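Local coordinates for protein lysine-sensitive aspartokinase 3 (Escherichia coli, PDB 2J0W) that catalyses the ATP-dependent phosphorylation of L-aspartate to 4-phospho-L-aspartate, the first step toward lysine, and is allosterically inhibited by lysine, at residues A[7-12]-A[36-41]; A[339-344]-A[417-422]. All coordinates share one frame; numbering follows the deposited sequence.

Contact 1 of 2, residues A[7-12]-A[36-41]; sequences SKFGGT and VVLSAS. With ADP (adenosine-5'-diphosphate), chain D; ASP (aspartic acid), chain B.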
loop_
_atom_site.group_PDB
_atom_site.type_symbol
_atom_site.label_atom_id
_atom_site.label_comp_id
_atom_site.label_asym_id
_atom_site.label_seq_id
_atom_site.Cartn_x
_atom_site.Cartn_y
_atom_site.Cartn_z
ATOM N N SER A 7 -38.187 -4.645 5.948
ATOM C CA SER A 7 -38.170 -4.640 4.476
ATOM C C SER A 7 -37.817 -3.274 3.873
ATOM O O SER A 7 -38.294 -2.236 4.343
ATOM C CB SER A 7 -39.535 -5.083 3.929
ATOM O OG SER A 7 -39.779 -6.455 4.193
ATOM N N LYS A 8 -37.002 -3.269 2.822
ATOM C CA LYS A 8 -36.613 -2.012 2.194
ATOM C C LYS A 8 -36.948 -1.969 0.713
ATOM O O LYS A 8 -36.698 -2.923 -0.026
ATOM C CB LYS A 8 -35.118 -1.757 2.402
ATOM C CG LYS A 8 -34.606 -0.427 1.850
ATOM C CD LYS A 8 -34.222 -0.513 0.377
ATOM C CE LYS A 8 -33.467 0.745 -0.048
ATOM N NZ LYS A 8 -32.826 0.650 -1.398
ATOM N N PHE A 9 -37.513 -0.845 0.287
ATOM C CA PHE A 9 -37.903 -0.656 -1.102
ATOM C C PHE A 9 -37.245 0.577 -1.690
ATOM O O PHE A 9 -37.295 1.667 -1.102
ATOM C CB PHE A 9 -39.417 -0.541 -1.183
ATOM C CG PHE A 9 -40.135 -1.762 -0.689
ATOM C CD1 PHE A 9 -40.378 -2.837 -1.543
ATOM C CD2 PHE A 9 -40.574 -1.837 0.633
ATOM C CE1 PHE A 9 -41.049 -3.967 -1.093
ATOM C CE2 PHE A 9 -41.244 -2.962 1.097
ATOM C CZ PHE A 9 -41.483 -4.031 0.229
ATOM N N GLY A 10 -36.627 0.383 -2.851
ATOM C CA GLY A 10 -35.929 1.455 -3.532
ATOM C C GLY A 10 -36.778 2.259 -4.498
ATOM O O GLY A 10 -37.992 2.062 -4.600
ATOM N N GLY A 11 -36.116 3.160 -5.221
ATOM C CA GLY A 11 -36.791 4.022 -6.177
ATOM C C GLY A 11 -37.770 3.305 -7.077
ATOM O O GLY A 11 -38.982 3.511 -6.970
ATOM N N THR A 12 -37.247 2.460 -7.961
ATOM C CA THR A 12 -38.088 1.710 -8.886
ATOM C C THR A 12 -39.241 0.989 -8.189
ATOM O O THR A 12 -40.347 0.923 -8.725
ATOM C CB THR A 12 -37.279 0.664 -9.645
ATOM O OG1 THR A 12 -36.646 -0.215 -8.708
ATOM C CG2 THR A 12 -36.231 1.331 -10.512
ATOM N N VAL A 36 -41.210 -1.113 7.481
ATOM C CA VAL A 36 -40.904 -0.947 6.074
ATOM C C VAL A 36 -40.071 0.319 5.925
ATOM O O VAL A 36 -40.299 1.318 6.616
ATOM C CB VAL A 36 -42.192 -0.834 5.224
ATOM C CG1 VAL A 36 -41.840 -0.727 3.737
ATOM C CG2 VAL A 36 -43.069 -2.047 5.472
ATOM N N VAL A 37 -39.091 0.266 5.036
ATOM C CA VAL A 37 -38.230 1.403 4.807
ATOM C C VAL A 37 -38.328 1.758 3.339
ATOM O O VAL A 37 -38.075 0.918 2.475
ATOM C CB VAL A 37 -36.785 1.058 5.199
ATOM C CG1 VAL A 37 -35.836 2.167 4.785
ATOM C CG2 VAL A 37 -36.719 0.843 6.697
ATOM N N LEU A 38 -38.716 2.996 3.052
ATOM C CA LEU A 38 -38.862 3.425 1.667
ATOM C C LEU A 38 -37.907 4.527 1.284
ATOM O O LEU A 38 -37.570 5.376 2.103
ATOM C CB LEU A 38 -40.271 3.949 1.411
ATOM C CG LEU A 38 -41.494 3.061 1.611
ATOM C CD1 LEU A 38 -42.733 3.899 1.321
ATOM C CD2 LEU A 38 -41.429 1.847 0.695
ATOM N N SER A 39 -37.470 4.488 0.032
ATOM C CA SER A 39 -36.608 5.515 -0.525
ATOM C C SER A 39 -37.669 6.350 -1.223
ATOM O O SER A 39 -38.840 5.983 -1.221
ATOM C CB SER A 39 -35.665 4.952 -1.598
ATOM O OG SER A 39 -34.677 4.079 -1.082
ATOM N N ALA A 40 -37.275 7.458 -1.831
ATOM C CA ALA A 40 -38.238 8.283 -2.534
ATOM C C ALA A 40 -38.442 7.621 -3.887
ATOM O O ALA A 40 -37.622 6.810 -4.322
ATOM C CB ALA A 40 -37.690 9.694 -2.700
ATOM N N SER A 41 -39.528 7.966 -4.560
ATOM C CA SER A 41 -39.804 7.387 -5.868
ATOM C C SER A 41 -38.712 7.705 -6.888
ATOM O O SER A 41 -38.078 8.754 -6.830
ATOM C CB SER A 41 -41.157 7.881 -6.370
ATOM O OG SER A 41 -42.169 7.546 -5.435
HETATM P PB ADP D . -32.399 0.518 -5.246
HETATM O O1B ADP D . -33.272 -0.675 -5.151
HETATM O O2B ADP D . -33.190 1.798 -5.365
HETATM O O3B ADP D . -31.402 0.599 -4.043
HETATM P PA ADP D . -30.134 0.761 -7.055
HETATM O O1A ADP D . -30.144 1.297 -8.438
HETATM O O2A ADP D . -29.550 1.651 -6.005
HETATM O O3A ADP D . -31.591 0.358 -6.612
HETATM O "O5'" ADP D . -29.309 -0.613 -7.244
HETATM C "C5'" ADP D . -29.704 -1.830 -7.953
HETATM C "C4'" ADP D . -28.741 -1.989 -9.117
HETATM O "O4'" ADP D . -27.321 -2.097 -8.808
HETATM C "C3'" ADP D . -28.947 -3.134 -10.073
HETATM O "O3'" ADP D . -30.163 -2.776 -10.769
HETATM C "C2'" ADP D . -27.670 -3.062 -10.882
HETATM O "O2'" ADP D . -27.758 -2.085 -11.906
HETATM C "C1'" ADP D . -26.626 -2.686 -9.893
HETATM N N9 ADP D . -25.622 -3.792 -9.519
HETATM C C8 ADP D . -24.293 -3.554 -9.540
HETATM N N7 ADP D . -23.533 -4.576 -9.204
HETATM C C5 ADP D . -24.423 -5.542 -8.935
HETATM C C6 ADP D . -24.211 -6.909 -8.519
HETATM N N6 ADP D . -23.054 -7.435 -8.307
HETATM N N1 ADP D . -25.391 -7.654 -8.335
HETATM C C2 ADP D . -26.674 -7.121 -8.550
HETATM N N3 ADP D . -26.869 -5.831 -8.947
HETATM C C4 ADP D . -25.745 -5.096 -9.125
HETATM N N ASP B . -33.240 8.346 -1.959
HETATM C CA ASP B . -31.784 8.339 -1.842
HETATM C C ASP B . -31.222 8.313 -3.280
HETATM O O ASP B . -32.024 8.476 -4.233
HETATM C CB ASP B . -31.336 7.123 -0.973
HETATM C CG ASP B . -31.555 5.715 -1.569
HETATM O OD1 ASP B . -32.073 5.623 -2.726
HETATM O OD2 ASP B . -31.211 4.686 -0.881
HETATM O OXT ASP B . -29.974 8.087 -3.442
HETATM O O HOH W 1 -32.923 2.928 -2.790
#

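Contact 2 of 2, residues A[339-344]-A[417-422]; sequences VDLITT and MICYGA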
loop_
_atom_site.group_PDB
_atom_site.type_symbol
_atom_site.label_atom_id
_atom_site.label_comp_id
_atom_site.label_asym_id
_atom_site.label_seq_id
_atom_site.Cartn_x
_atom_site.Cartn_y
_atom_site.Cartn_z
ATOM N N VAL A 339 -9.163 6.158 2.633
ATOM C CA VAL A 339 -8.686 5.436 1.450
ATOM C C VAL A 339 -8.793 3.926 1.646
ATOM O O VAL A 339 -8.256 3.377 2.616
ATOM C CB VAL A 339 -7.211 5.771 1.148
ATOM C CG1 VAL A 339 -6.738 4.995 -0.073
ATOM C CG2 VAL A 339 -7.065 7.261 0.928
ATOM N N ASP A 340 -9.482 3.265 0.719
ATOM C CA ASP A 340 -9.664 1.817 0.765
ATOM C C ASP A 340 -8.449 1.114 0.177
ATOM O O ASP A 340 -8.117 0.004 0.581
ATOM C CB ASP A 340 -10.874 1.371 -0.074
ATOM C CG ASP A 340 -12.174 2.030 0.340
ATOM O OD1 ASP A 340 -12.572 1.923 1.521
ATOM O OD2 ASP A 340 -12.815 2.639 -0.540
ATOM N N LEU A 341 -7.800 1.751 -0.790
ATOM C CA LEU A 341 -6.668 1.129 -1.456
ATOM C C LEU A 341 -5.395 1.976 -1.567
ATOM O O LEU A 341 -5.393 3.032 -2.201
ATOM C CB LEU A 341 -7.101 0.663 -2.858
ATOM C CG LEU A 341 -8.178 -0.431 -2.934
ATOM C CD1 LEU A 341 -8.624 -0.636 -4.372
ATOM C CD2 LEU A 341 -7.629 -1.725 -2.371
ATOM N N ILE A 342 -4.313 1.489 -0.953
ATOM C CA ILE A 342 -3.015 2.159 -0.989
ATOM C C ILE A 342 -1.931 1.204 -1.480
ATOM O O ILE A 342 -1.983 -0.006 -1.215
ATOM C CB ILE A 342 -2.578 2.668 0.405
ATOM C CG1 ILE A 342 -3.570 3.698 0.927
ATOM C CG2 ILE A 342 -1.197 3.289 0.318
ATOM C CD1 ILE A 342 -3.106 4.396 2.181
ATOM N N THR A 343 -0.956 1.761 -2.194
ATOM C CA THR A 343 0.171 1.007 -2.732
ATOM C C THR A 343 1.421 1.883 -2.582
ATOM O O THR A 343 1.377 3.072 -2.905
ATOM C CB THR A 343 -0.069 0.638 -4.229
ATOM O OG1 THR A 343 -0.056 -0.788 -4.366
ATOM C CG2 THR A 343 1.002 1.234 -5.131
ATOM N N THR A 344 2.523 1.312 -2.087
ATOM C CA THR A 344 3.758 2.088 -1.903
ATOM C C THR A 344 4.999 1.507 -2.570
ATOM O O THR A 344 5.004 0.382 -3.058
ATOM C CB THR A 344 4.108 2.272 -0.404
ATOM O OG1 THR A 344 4.379 0.997 0.190
ATOM C CG2 THR A 344 2.965 2.924 0.337
ATOM N N MET A 417 -2.549 0.389 -11.448
ATOM C CA MET A 417 -2.293 0.158 -10.044
ATOM C C MET A 417 -2.798 -1.223 -9.703
ATOM O O MET A 417 -3.837 -1.648 -10.199
ATOM C CB MET A 417 -3.040 1.210 -9.214
ATOM C CG MET A 417 -2.725 1.251 -7.732
ATOM S SD MET A 417 -3.547 -0.048 -6.797
ATOM C CE MET A 417 -5.228 0.286 -7.167
ATOM N N ILE A 418 -2.040 -1.947 -8.896
ATOM C CA ILE A 418 -2.490 -3.253 -8.485
ATOM C C ILE A 418 -2.277 -3.280 -6.995
ATOM O O ILE A 418 -1.185 -3.034 -6.506
ATOM C CB ILE A 418 -1.701 -4.378 -9.158
ATOM C CG1 ILE A 418 -1.733 -4.185 -10.672
ATOM C CG2 ILE A 418 -2.339 -5.720 -8.818
ATOM C CD1 ILE A 418 -1.058 -5.277 -11.436
ATOM N N CYS A 419 -3.342 -3.532 -6.265
ATOM C CA CYS A 419 -3.239 -3.571 -4.827
ATOM C C CYS A 419 -3.790 -4.910 -4.424
ATOM O O CYS A 419 -4.981 -5.184 -4.618
ATOM C CB CYS A 419 -4.054 -2.441 -4.209
ATOM S SG CYS A 419 -3.881 -2.354 -2.439
ATOM N N TYR A 420 -2.913 -5.748 -3.879
ATOM C CA TYR A 420 -3.289 -7.095 -3.474
ATOM C C TYR A 420 -2.382 -7.688 -2.415
ATOM O O TYR A 420 -1.162 -7.496 -2.444
ATOM C CB TYR A 420 -3.285 -7.994 -4.704
ATOM C CG TYR A 420 -3.371 -9.474 -4.430
ATOM C CD1 TYR A 420 -4.413 -10.010 -3.669
ATOM C CD2 TYR A 420 -2.424 -10.347 -4.961
ATOM C CE1 TYR A 420 -4.508 -11.374 -3.448
ATOM C CE2 TYR A 420 -2.510 -11.712 -4.746
ATOM C CZ TYR A 420 -3.554 -12.220 -3.993
ATOM O OH TYR A 420 -3.646 -13.574 -3.810
ATOM N N GLY A 421 -2.997 -8.415 -1.482
ATOM C CA GLY A 421 -2.253 -9.071 -0.418
ATOM C C GLY A 421 -2.728 -8.747 0.979
ATOM O O GLY A 421 -2.414 -9.458 1.927
ATOM N N ALA A 422 -3.492 -7.672 1.101
ATOM C CA ALA A 422 -3.995 -7.254 2.393
ATOM C C ALA A 422 -5.237 -8.025 2.819
ATOM O O ALA A 422 -5.560 -8.077 4.001
ATOM C CB ALA A 422 -4.281 -5.766 2.373
#

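Contact 1 of 2, residues A[7-12]-A[36-41]
Lys8 sets CG anti to its backbone N (chi1 -177°) and bends at chi2 (-86°), which lays the chain past Val37, CG 4.1 Å from Val37 CG1, and on toward Ser39. Phe9 turns CG the other way, anti to its carbonyl carbon (chi1 -61°), and on the opposite face of the sheet its ring meets Val36 and Leu38. Val36 CG1 comes in at the ring edge, 3.5 Å from Phe9 CE2, while Leu38 CD2 reaches back to 3.6 Å from Phe9 CB. The backbones run parallel: Val37 turns both its N-H and its C=O to strand 7-9, giving a proton to Ser7 O and accepting one from Phe9 N, and Ser39 N then bonds to Phe9 O. Helix 17-27 connects these two strands in a beta-alpha-beta unit of the amino acid kinase fold and packs on the face that carries Phe9 and Val36. Past the strand ends the two segments turn into loops that line the catalytic cleft. Gly11 N donates to ADP O2B over 3.2 Å, and a CB on Gly10 would collide with that same oxygen. Lys8 NZ lies 3.0 Å from ADP O3B, forms a salt bridge with Asp202 and donates to a water that also bonds Ser39 OG. That water lies 2.8 Å from ADP O2B and equally far from OD1 of the bound aspartate, and so bridges nucleotide and substrate. A methionine in place of Lys8 would probably cost the beta-phosphate and Asp202 this positive partner, and the water this N-H donor. Ser39 OG, hydrogen-bonded to Ser201 as well, stands 3.4 Å from OD1 of the aspartate.

Contact 2 of 2, residues A[339-344]-A[417-422]
Leu341 puts its CD2 methyl against the sulphur of Cys419, 3.8 Å from SG, and CD1 lies at the longer distance of 4.5 Å from Met417 CE. These contacts join strands 341-345 and 417-420, which belong to the ACT-domain part of the chain, within the region required for homodimerization. The strands are not paired with each other: their axes cross at 105° and come no closer than 7.0 Å, so side chains carry most of the contact. Each strand bonds through its backbone to another neighbour, Leu341 to Thr352 and Cys419 to Cys428. The second subunit packs against the same side chains: its Thr344 lies on both Leu341 and Cys419, the OG1 of that threonine bonds to Ile342 N, and Ile418 and Tyr420 continue the sheet into an antiparallel strand of that subunit. Val339 and Asp340, at the start of 339-344, belong to the site where lysine, the allosteric inhibitor, binds in another structure of this protein. Thr343 makes the polar link, a weak hydrogen bond of 3.3 Å from OG1 to Ile418 O. Cys419 has SG anti to its backbone N (chi1 -176°), which swings the thiol across to the other strand and leaves SG 3.3 Å from Ile342 O.

Overall arrangement
Contact 1 and contact 2 lie on opposite sides of the chain's centre, with their centres 35 Å apart and nearest atoms about 20 Å apart. They follow one another along the chain without touching. Contact 1 holds residues that meet both ADP and aspartate, and no other protein chain of the assembly touches it. Contact 2 instead lies at the dimer interface, where 339-344 includes part of the lysine site shared by the two partners. The separation is consistent with allosteric inhibition, in which lysine at the dimer interface probably acts on the catalytic cleft through the protein between them rather than by filling it.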